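Local coordinates for peptidase M3B, oligoendopeptidase F (Enterococcus faecium, PDB 2QR4), which probably hydrolyses peptide bonds in short peptides as a zinc-dependent endopeptidase of family M3, at residues A212-N223 / M449-T460; I398-E409 / F509-L520. All coordinates share one frame; numbering follows the deposited sequence.

Contact 1: A212-N223 / M449-T460; sequences ASTLGTHIKGHN and MHTEDEKGVPLT
D453, at the C-terminal end of helix 418-454, faces K220 and N223 of helix 208-228 and can be followed outward atom by atom. Its CB lies against CG2 of I219 at 3.9 Å. Setting CG anti to the backbone N (chi1 173°) sends the carboxylate toward the other helix, where each oxygen finds its own donor. OD1 takes the NZ of K220 on its syn lone pair, a salt bridge of 2.7 Å, while OD2 accepts from ND2 of N223 at 2.9 Å on its anti lone pair. Amide and carboxylate are nearly coplanar. The same ND2 also donates to the carbonyl O of H450 (3.0 Å), so an asparagine, with two N-H groups in one plane, suits a place between a carboxylate and a helix carbonyl. Deeper in, the branches of I219 part: CG1 lies over a face of the H450 ring as a CH-pi contact, CG2, already against D453 CB, also reaches L459 CD2 at 4.2 Å, and CD1 packs on SE of M449, a selenomethionine, at 3.4 Å. H222 and H450 meet rim to rim with planes 8° apart. Segments 212-223 and 449-454 cross at -75°. Helix 461-476 adds L464 against A212, M449 and L459, helix 234-240 lies beside N223 and H450, and on another side of helix 208-228 S213 hydrogen-bonds T152 of the second subunit.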
loop_
_atom_site.group_PDB
_atom_site.type_symbol
_atom_site.label_atom_id
_atom_site.label_comp_id
_atom_site.label_asym_id
_atom_site.label_seq_id
_atom_site.Cartn_x
_atom_site.Cartn_y
_atom_site.Cartn_z
ATOM N N ALA A 212 1.724 6.988 7.746
ATOM C CA ALA A 212 0.293 7.245 7.923
ATOM C C ALA A 212 -0.472 6.639 6.753
ATOM O O ALA A 212 -1.529 6.044 6.922
ATOM C CB ALA A 212 0.020 8.740 7.998
ATOM N N SER A 213 0.081 6.819 5.566
ATOM C CA SER A 213 -0.481 6.288 4.353
ATOM C C SER A 213 -0.528 4.758 4.408
ATOM O O SER A 213 -1.574 4.165 4.160
ATOM C CB SER A 213 0.338 6.782 3.148
ATOM O OG SER A 213 -0.141 6.224 1.933
ATOM N N THR A 214 0.585 4.116 4.750
ATOM C CA THR A 214 0.599 2.627 4.794
ATOM C C THR A 214 -0.323 2.093 5.880
ATOM O O THR A 214 -1.084 1.162 5.646
ATOM C CB THR A 214 2.027 2.014 4.952
ATOM O OG1 THR A 214 2.716 2.625 6.057
ATOM C CG2 THR A 214 2.846 2.233 3.684
ATOM N N LEU A 215 -0.290 2.717 7.057
ATOM C CA LEU A 215 -1.092 2.236 8.186
ATOM C C LEU A 215 -2.567 2.551 7.975
ATOM O O LEU A 215 -3.424 1.691 8.153
ATOM C CB LEU A 215 -0.590 2.820 9.506
ATOM C CG LEU A 215 -1.335 2.397 10.769
ATOM C CD1 LEU A 215 -1.424 0.849 10.902
ATOM C CD2 LEU A 215 -0.702 3.035 12.000
ATOM N N GLY A 216 -2.847 3.788 7.577
ATOM C CA GLY A 216 -4.176 4.188 7.116
ATOM C C GLY A 216 -4.829 3.237 6.116
ATOM O O GLY A 216 -6.001 2.870 6.261
ATOM N N THR A 217 -4.080 2.823 5.099
ATOM C CA THR A 217 -4.607 1.864 4.126
ATOM C C THR A 217 -4.978 0.534 4.801
ATOM O O THR A 217 -6.031 -0.055 4.531
ATOM C CB THR A 217 -3.589 1.612 3.019
ATOM O OG1 THR A 217 -3.261 2.858 2.380
ATOM C CG2 THR A 217 -4.164 0.648 2.003
ATOM N N HIS A 218 -4.105 0.081 5.695
ATOM C CA HIS A 218 -4.293 -1.183 6.402
ATOM C C HIS A 218 -5.576 -1.118 7.198
ATOM O O HIS A 218 -6.380 -2.049 7.175
ATOM C CB HIS A 218 -3.119 -1.445 7.369
ATOM C CG HIS A 218 -3.169 -2.783 8.021
ATOM N ND1 HIS A 218 -2.958 -3.955 7.320
ATOM C CD2 HIS A 218 -3.389 -3.143 9.308
ATOM C CE1 HIS A 218 -3.050 -4.981 8.149
ATOM N NE2 HIS A 218 -3.313 -4.517 9.359
ATOM N N ILE A 219 -5.751 -0.004 7.906
ATOM C CA ILE A 219 -6.943 0.235 8.721
ATOM C C ILE A 219 -8.222 0.320 7.874
ATOM O O ILE A 219 -9.229 -0.318 8.193
ATOM C CB ILE A 219 -6.729 1.471 9.597
ATOM C CG1 ILE A 219 -5.834 1.081 10.784
ATOM C CG2 ILE A 219 -8.037 2.034 10.069
ATOM C CD1 ILE A 219 -5.191 2.251 11.402
ATOM N N LYS A 220 -8.156 1.060 6.770
ATOM C CA LYS A 220 -9.238 1.091 5.795
ATOM C C LYS A 220 -9.692 -0.298 5.335
ATOM O O LYS A 220 -10.887 -0.547 5.205
ATOM C CB LYS A 220 -8.846 1.944 4.580
ATOM C CG LYS A 220 -9.362 3.338 4.678
ATOM C CD LYS A 220 -8.827 4.263 3.578
ATOM C CE LYS A 220 -9.006 5.711 3.998
ATOM N NZ LYS A 220 -10.292 5.852 4.787
ATOM N N GLY A 221 -8.744 -1.196 5.086
ATOM C CA GLY A 221 -9.077 -2.568 4.650
ATOM C C GLY A 221 -9.847 -3.359 5.692
ATOM O O GLY A 221 -10.793 -4.081 5.344
ATOM N N HIS A 222 -9.452 -3.229 6.967
ATOM C CA HIS A 222 -10.199 -3.854 8.066
ATOM C C HIS A 222 -11.637 -3.345 8.140
ATOM O O HIS A 222 -12.574 -4.118 8.330
ATOM C CB HIS A 222 -9.532 -3.590 9.415
ATOM C CG HIS A 222 -8.213 -4.267 9.579
ATOM N ND1 HIS A 222 -7.303 -3.891 10.544
ATOM C CD2 HIS A 222 -7.642 -5.286 8.892
ATOM C CE1 HIS A 222 -6.230 -4.655 10.448
ATOM N NE2 HIS A 222 -6.412 -5.512 9.456
ATOM N N ASN A 223 -11.801 -2.038 7.998
ATOM C CA ASN A 223 -13.126 -1.445 8.051
ATOM C C ASN A 223 -13.995 -1.869 6.878
ATOM O O ASN A 223 -15.164 -2.215 7.049
ATOM C CB ASN A 223 -13.042 0.087 8.199
ATOM C CG ASN A 223 -12.832 0.500 9.660
ATOM O OD1 ASN A 223 -13.211 -0.243 10.568
ATOM N ND2 ASN A 223 -12.232 1.672 9.890
HETATM N N MSE A 449 -7.917 4.404 16.097
HETATM C CA MSE A 449 -7.701 4.563 14.660
HETATM C C MSE A 449 -8.821 3.957 13.816
HETATM O O MSE A 449 -9.239 4.560 12.834
HETATM C CB MSE A 449 -6.362 3.949 14.228
HETATM C CG MSE A 449 -5.158 4.803 14.561
HETATM SE SE MSE A 449 -3.504 4.036 13.818
HETATM C CE MSE A 449 -3.438 2.351 14.836
ATOM N N HIS A 450 -9.288 2.759 14.174
ATOM C CA HIS A 450 -10.367 2.130 13.415
ATOM C C HIS A 450 -11.685 2.900 13.531
ATOM O O HIS A 450 -12.354 3.149 12.526
ATOM C CB HIS A 450 -10.592 0.682 13.835
ATOM C CG HIS A 450 -9.471 -0.240 13.483
ATOM N ND1 HIS A 450 -9.493 -1.038 12.361
ATOM C CD2 HIS A 450 -8.307 -0.516 14.118
ATOM C CE1 HIS A 450 -8.382 -1.750 12.307
ATOM N NE2 HIS A 450 -7.647 -1.453 13.363
ATOM N N THR A 451 -12.065 3.256 14.755
ATOM C CA THR A 451 -13.332 3.967 14.973
ATOM C C THR A 451 -13.342 5.345 14.321
ATOM O O THR A 451 -14.352 5.754 13.768
ATOM C CB THR A 451 -13.674 4.089 16.462
ATOM O OG1 THR A 451 -12.541 4.637 17.157
ATOM C CG2 THR A 451 -13.999 2.700 17.021
ATOM N N GLU A 452 -12.206 6.038 14.379
ATOM C CA GLU A 452 -12.055 7.341 13.737
ATOM C C GLU A 452 -12.189 7.252 12.227
ATOM O O GLU A 452 -12.973 7.982 11.622
ATOM C CB GLU A 452 -10.718 7.963 14.119
ATOM C CG GLU A 452 -10.703 8.490 15.555
ATOM C CD GLU A 452 -11.714 9.623 15.784
ATOM O OE1 GLU A 452 -11.410 10.779 15.420
ATOM O OE2 GLU A 452 -12.807 9.366 16.338
ATOM N N ASP A 453 -11.440 6.341 11.619
ATOM C CA ASP A 453 -11.535 6.113 10.177
ATOM C C ASP A 453 -12.944 5.699 9.740
ATOM O O ASP A 453 -13.430 6.102 8.688
ATOM C CB ASP A 453 -10.525 5.051 9.724
ATOM C CG ASP A 453 -10.714 4.665 8.272
ATOM O OD1 ASP A 453 -10.155 5.347 7.393
ATOM O OD2 ASP A 453 -11.431 3.683 8.008
ATOM N N GLU A 454 -13.600 4.881 10.543
ATOM C CA GLU A 454 -14.933 4.441 10.189
ATOM C C GLU A 454 -15.899 5.628 10.184
ATOM O O GLU A 454 -16.745 5.722 9.304
ATOM C CB GLU A 454 -15.379 3.281 11.089
ATOM C CG GLU A 454 -16.725 3.438 11.762
ATOM C CD GLU A 454 -16.631 3.187 13.275
ATOM O OE1 GLU A 454 -16.741 4.175 14.047
ATOM O OE2 GLU A 454 -16.421 2.011 13.686
ATOM N N LYS A 455 -15.755 6.542 11.142
ATOM C CA LYS A 455 -16.561 7.774 11.161
ATOM C C LYS A 455 -16.182 8.728 10.027
ATOM O O LYS A 455 -16.794 9.764 9.853
ATOM C CB LYS A 455 -16.428 8.506 12.505
ATOM C CG LYS A 455 -16.935 7.728 13.718
ATOM C CD LYS A 455 -16.983 8.601 14.972
ATOM C CE LYS A 455 -15.706 9.415 15.115
ATOM N NZ LYS A 455 -15.733 10.391 16.243
ATOM N N GLY A 456 -15.162 8.391 9.258
ATOM C CA GLY A 456 -14.763 9.257 8.155
ATOM C C GLY A 456 -13.786 10.370 8.515
ATOM O O GLY A 456 -13.620 11.320 7.748
ATOM N N VAL A 457 -13.130 10.287 9.672
ATOM C CA VAL A 457 -12.130 11.305 9.948
ATOM C C VAL A 457 -10.749 10.921 9.433
ATOM O O VAL A 457 -10.213 9.875 9.781
ATOM C CB VAL A 457 -12.138 11.846 11.415
ATOM C CG1 VAL A 457 -13.179 11.170 12.255
ATOM C CG2 VAL A 457 -10.760 11.810 12.030
ATOM N N PRO A 458 -10.171 11.784 8.589
ATOM C CA PRO A 458 -8.893 11.481 7.965
ATOM C C PRO A 458 -7.786 11.225 8.986
ATOM O O PRO A 458 -7.550 12.017 9.907
ATOM C CB PRO A 458 -8.581 12.750 7.170
ATOM C CG PRO A 458 -9.917 13.383 6.942
ATOM C CD PRO A 458 -10.662 13.117 8.206
ATOM N N LEU A 459 -7.103 10.117 8.791
ATOM C CA LEU A 459 -5.974 9.750 9.605
ATOM C C LEU A 459 -4.680 10.325 9.046
ATOM O O LEU A 459 -3.780 9.582 8.681
ATOM C CB LEU A 459 -5.890 8.234 9.644
ATOM C CG LEU A 459 -6.551 7.536 10.836
ATOM C CD1 LEU A 459 -7.754 8.270 11.357
ATOM C CD2 LEU A 459 -6.899 6.103 10.513
ATOM N N THR A 460 -4.562 11.645 8.999
ATOM C CA THR A 460 -3.293 12.259 8.589
ATOM C C THR A 460 -2.209 12.029 9.657
ATOM O O THR A 460 -2.522 11.805 10.838
ATOM C CB THR A 460 -3.476 13.771 8.424
ATOM O OG1 THR A 460 -3.832 14.330 9.694
ATOM C CG2 THR A 460 -4.593 14.081 7.408
#

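Contact 2: I398-E409 / F509-L520; sequences IASTTNENILTE and FSAASALAKKIL
This is a close, buried helix-helix packing of the knobs-into-holes kind, joining helix 394-414 to helix 503-520 in the helical M3 peptidase domain. It lies beside helix 361-379, whose H369 and H373 belong to the HEXXH sequence that carries the catalytic zinc in peptidases of this clan; S400 bonds to the H369 carbonyl. The axes of segments 398-409 and 509-520 come within 8.3 Å and cross at -51°, an approach suited to small residues. A512 fits among I398, T401, T402 and N405, its CB 3.6 Å from CB of T401, and A516 CB is 3.5 Å from N405 CB. In return T402 is a knob among A512, L515, A516 and I519. Its methyl CG2 stands anti to the backbone N and faces A516, and its OG1 hydrogen-bonds I398 O within its own helix, a habit that suits threonine to a helix interior. Bulkier residues fill the flanks: I398 CG2 against L515 CD1 (3.8 Å), and at the far end E409 CB against L520 CD1 (3.6 Å), while the E409 carboxylate pairs with R569. A water bridges the helices, accepting from N405 ND2 at 2.9 Å, donating to F509 O at 2.8 Å and sitting over the centre of the F509 ring.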
loop_
_atom_site.group_PDB
_atom_site.type_symbol
_atom_site.label_atom_id
_atom_site.label_comp_id
_atom_site.label_asym_id
_atom_site.label_seq_id
_atom_site.Cartn_x
_atom_site.Cartn_y
_atom_site.Cartn_z
ATOM N N ILE A 398 0.409 -17.841 28.999
ATOM C CA ILE A 398 -0.117 -17.850 30.355
ATOM C C ILE A 398 0.624 -18.847 31.231
ATOM O O ILE A 398 0.918 -18.555 32.389
ATOM C CB ILE A 398 -1.620 -18.180 30.372
ATOM C CG1 ILE A 398 -2.432 -16.948 29.990
ATOM C CG2 ILE A 398 -2.048 -18.661 31.743
ATOM C CD1 ILE A 398 -3.835 -17.275 29.544
ATOM N N ALA A 399 0.933 -20.018 30.680
ATOM C CA ALA A 399 1.585 -21.076 31.457
ATOM C C ALA A 399 2.999 -20.673 31.840
ATOM O O ALA A 399 3.564 -21.185 32.801
ATOM C CB ALA A 399 1.599 -22.382 30.686
ATOM N N SER A 400 3.551 -19.742 31.075
ATOM C CA SER A 400 4.885 -19.230 31.294
ATOM C C SER A 400 4.871 -18.117 32.328
ATOM O O SER A 400 5.630 -18.147 33.298
ATOM C CB SER A 400 5.454 -18.698 29.975
ATOM O OG SER A 400 5.865 -19.774 29.147
ATOM N N THR A 401 4.008 -17.134 32.106
ATOM C CA THR A 401 3.882 -15.987 32.999
ATOM C C THR A 401 3.427 -16.435 34.387
ATOM O O THR A 401 3.881 -15.895 35.388
ATOM C CB THR A 401 2.900 -14.964 32.417
ATOM O OG1 THR A 401 3.228 -14.741 31.044
ATOM C CG2 THR A 401 2.949 -13.627 33.167
ATOM N N THR A 402 2.550 -17.434 34.445
ATOM C CA THR A 402 2.049 -17.916 35.718
ATOM C C THR A 402 3.224 -18.421 36.531
ATOM O O THR A 402 3.331 -18.136 37.726
ATOM C CB THR A 402 1.019 -19.049 35.535
ATOM O OG1 THR A 402 -0.049 -18.593 34.707
ATOM C CG2 THR A 402 0.437 -19.486 36.871
ATOM N N ASN A 403 4.104 -19.175 35.877
ATOM C CA ASN A 403 5.302 -19.706 36.526
ATOM C C ASN A 403 6.216 -18.599 37.070
ATOM O O ASN A 403 6.684 -18.673 38.199
ATOM C CB ASN A 403 6.059 -20.625 35.563
ATOM C CG ASN A 403 5.457 -22.029 35.498
ATOM O OD1 ASN A 403 4.453 -22.321 36.143
ATOM N ND2 ASN A 403 6.085 -22.905 34.727
ATOM N N GLU A 404 6.447 -17.567 36.265
ATOM C CA GLU A 404 7.220 -16.408 36.690
ATOM C C GLU A 404 6.579 -15.751 37.915
ATOM O O GLU A 404 7.268 -15.374 38.882
ATOM C CB GLU A 404 7.326 -15.394 35.550
ATOM C CG GLU A 404 8.550 -15.562 34.650
ATOM C CD GLU A 404 8.774 -14.348 33.733
ATOM O OE1 GLU A 404 7.781 -13.821 33.179
ATOM O OE2 GLU A 404 9.942 -13.919 33.567
ATOM N N ASN A 405 5.257 -15.623 37.870
ATOM C CA ASN A 405 4.498 -15.100 39.006
ATOM C C ASN A 405 4.762 -15.893 40.268
ATOM O O ASN A 405 4.935 -15.321 41.345
ATOM C CB ASN A 405 2.998 -15.065 38.696
ATOM C CG ASN A 405 2.625 -13.899 37.780
ATOM O OD1 ASN A 405 3.351 -12.913 37.704
ATOM N ND2 ASN A 405 1.497 -14.014 37.081
ATOM N N ILE A 406 4.817 -17.214 40.120
ATOM C CA ILE A 406 4.999 -18.092 41.254
ATOM C C ILE A 406 6.425 -17.995 41.787
ATOM O O ILE A 406 6.641 -18.048 42.996
ATOM C CB ILE A 406 4.603 -19.534 40.901
ATOM C CG1 ILE A 406 3.086 -19.619 40.707
ATOM C CG2 ILE A 406 5.032 -20.505 41.991
ATOM C CD1 ILE A 406 2.610 -20.990 40.233
ATOM N N LEU A 407 7.395 -17.811 40.895
ATOM C CA LEU A 407 8.785 -17.606 41.331
ATOM C C LEU A 407 8.991 -16.246 42.001
ATOM O O LEU A 407 9.704 -16.143 42.999
ATOM C CB LEU A 407 9.762 -17.747 40.165
ATOM C CG LEU A 407 11.135 -17.136 40.458
ATOM C CD1 LEU A 407 11.961 -18.055 41.359
ATOM C CD2 LEU A 407 11.873 -16.821 39.177
ATOM N N THR A 408 8.372 -15.204 41.450
ATOM C CA THR A 408 8.421 -13.888 42.089
ATOM C C THR A 408 7.895 -13.932 43.520
ATOM O O THR A 408 8.551 -13.463 44.446
ATOM C CB THR A 408 7.608 -12.858 41.329
ATOM O OG1 THR A 408 8.165 -12.690 40.019
ATOM C CG2 THR A 408 7.614 -11.528 42.083
ATOM N N GLU A 409 6.710 -14.497 43.701
ATOM C CA GLU A 409 6.145 -14.598 45.032
ATOM C C GLU A 409 7.072 -15.390 45.931
ATOM O O GLU A 409 7.314 -15.003 47.077
ATOM C CB GLU A 409 4.758 -15.252 45.001
ATOM C CG GLU A 409 4.118 -15.431 46.386
ATOM C CD GLU A 409 3.878 -14.098 47.090
ATOM O OE1 GLU A 409 3.674 -13.085 46.396
ATOM O OE2 GLU A 409 3.891 -14.058 48.335
ATOM N N PHE A 509 -1.607 -11.481 30.598
ATOM C CA PHE A 509 -0.793 -11.190 31.772
ATOM C C PHE A 509 -1.658 -11.131 33.027
ATOM O O PHE A 509 -1.314 -11.704 34.063
ATOM C CB PHE A 509 -0.078 -9.853 31.581
ATOM C CG PHE A 509 0.762 -9.434 32.757
ATOM C CD1 PHE A 509 2.138 -9.606 32.740
ATOM C CD2 PHE A 509 0.177 -8.856 33.875
ATOM C CE1 PHE A 509 2.923 -9.213 33.819
ATOM C CE2 PHE A 509 0.951 -8.464 34.958
ATOM C CZ PHE A 509 2.325 -8.635 34.929
ATOM N N SER A 510 -2.783 -10.432 32.923
ATOM C CA SER A 510 -3.734 -10.345 34.018
ATOM C C SER A 510 -4.282 -11.719 34.374
ATOM O O SER A 510 -4.392 -12.056 35.553
ATOM C CB SER A 510 -4.866 -9.375 33.673
ATOM O OG SER A 510 -4.357 -8.053 33.613
ATOM N N ALA A 511 -4.600 -12.521 33.360
ATOM C CA ALA A 511 -5.087 -13.872 33.617
ATOM C C ALA A 511 -4.011 -14.661 34.344
ATOM O O ALA A 511 -4.279 -15.306 35.366
ATOM C CB ALA A 511 -5.503 -14.575 32.337
ATOM N N ALA A 512 -2.783 -14.593 33.843
ATOM C CA ALA A 512 -1.722 -15.309 34.512
ATOM C C ALA A 512 -1.683 -14.885 35.989
ATOM O O ALA A 512 -1.608 -15.731 36.887
ATOM C CB ALA A 512 -0.399 -15.073 33.834
ATOM N N SER A 513 -1.769 -13.583 36.239
ATOM C CA SER A 513 -1.755 -13.075 37.614
ATOM C C SER A 513 -2.868 -13.647 38.493
ATOM O O SER A 513 -2.625 -14.008 39.640
ATOM C CB SER A 513 -1.793 -11.547 37.645
ATOM O OG SER A 513 -1.861 -11.095 38.988
ATOM N N ALA A 514 -4.078 -13.733 37.947
ATOM C CA ALA A 514 -5.225 -14.325 38.654
ATOM C C ALA A 514 -5.042 -15.817 38.923
ATOM O O ALA A 514 -5.488 -16.340 39.951
ATOM C CB ALA A 514 -6.509 -14.105 37.860
ATOM N N LEU A 515 -4.399 -16.505 37.989
ATOM C CA LEU A 515 -4.153 -17.930 38.137
ATOM C C LEU A 515 -3.066 -18.252 39.170
ATOM O O LEU A 515 -3.184 -19.225 39.903
ATOM C CB LEU A 515 -3.824 -18.555 36.780
ATOM C CG LEU A 515 -5.029 -18.759 35.867
ATOM C CD1 LEU A 515 -4.580 -19.259 34.509
ATOM C CD2 LEU A 515 -6.035 -19.745 36.519
ATOM N N ALA A 516 -2.012 -17.445 39.234
ATOM C CA ALA A 516 -0.959 -17.671 40.225
ATOM C C ALA A 516 -1.477 -17.394 41.632
ATOM O O ALA A 516 -1.104 -18.087 42.592
ATOM C CB ALA A 516 0.267 -16.816 39.939
ATOM N N LYS A 517 -2.339 -16.384 41.743
ATOM C CA LYS A 517 -2.893 -15.978 43.033
ATOM C C LYS A 517 -3.868 -17.024 43.577
ATOM O O LYS A 517 -3.945 -17.229 44.783
ATOM C CB LYS A 517 -3.548 -14.599 42.935
ATOM C CG LYS A 517 -3.753 -13.891 44.279
ATOM C CD LYS A 517 -5.152 -14.132 44.844
ATOM C CE LYS A 517 -6.227 -13.552 43.931
ATOM N NZ LYS A 517 -7.530 -13.388 44.628
ATOM N N LYS A 518 -4.587 -17.705 42.693
ATOM C CA LYS A 518 -5.456 -18.805 43.122
ATOM C C LYS A 518 -4.642 -20.009 43.564
ATOM O O LYS A 518 -5.042 -20.735 44.488
ATOM C CB LYS A 518 -6.425 -19.229 42.011
ATOM C CG LYS A 518 -7.593 -18.289 41.825
ATOM C CD LYS A 518 -8.536 -18.762 40.731
ATOM C CE LYS A 518 -9.644 -17.732 40.511
ATOM N NZ LYS A 518 -9.092 -16.350 40.294
ATOM N N ILE A 519 -3.517 -20.244 42.894
ATOM C CA ILE A 519 -2.684 -21.379 43.251
ATOM C C ILE A 519 -1.955 -21.082 44.559
ATOM O O ILE A 519 -2.010 -21.880 45.505
ATOM C CB ILE A 519 -1.674 -21.740 42.155
ATOM C CG1 ILE A 519 -2.394 -22.195 40.892
ATOM C CG2 ILE A 519 -0.748 -22.854 42.638
ATOM C CD1 ILE A 519 -1.550 -22.062 39.640
ATOM N N LEU A 520 -1.306 -19.921 44.632
ATOM C CA LEU A 520 -0.487 -19.608 45.806
ATOM C C LEU A 520 -1.271 -19.534 47.116
ATOM O O LEU A 520 -0.680 -19.466 48.187
ATOM C CB LEU A 520 0.307 -18.323 45.604
ATOM C CG LEU A 520 1.427 -18.431 44.574
ATOM C CD1 LEU A 520 1.779 -17.068 44.035
ATOM C CD2 LEU A 520 2.638 -19.099 45.174
HETATM O O HOH W 1 0.968 -11.581 35.684
#

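In the fold
From the N terminus, the chain first passes 212-223, then 398-409, 449-460 and finally 509-520, so the two contacts cross rather than nest. Contact 1 closes a span of 225 residues and contact 2 one of 99; neither span contains a modelled strand, and more than half of each is helix. They lie on opposite sides of the chain's centre, their own centres about 37 Å apart and their nearest atoms about 21 Å apart. The consecutive helices 394-414 and 418-454 connect them: the first enters contact 2, and the end of the second enters contact 1. Contact 1 ties helix 208-228 to the end of helix 418-454 and the turn after it, beside the second subunit, whereas contact 2 secures helices beside the HEXXH helix 361-379.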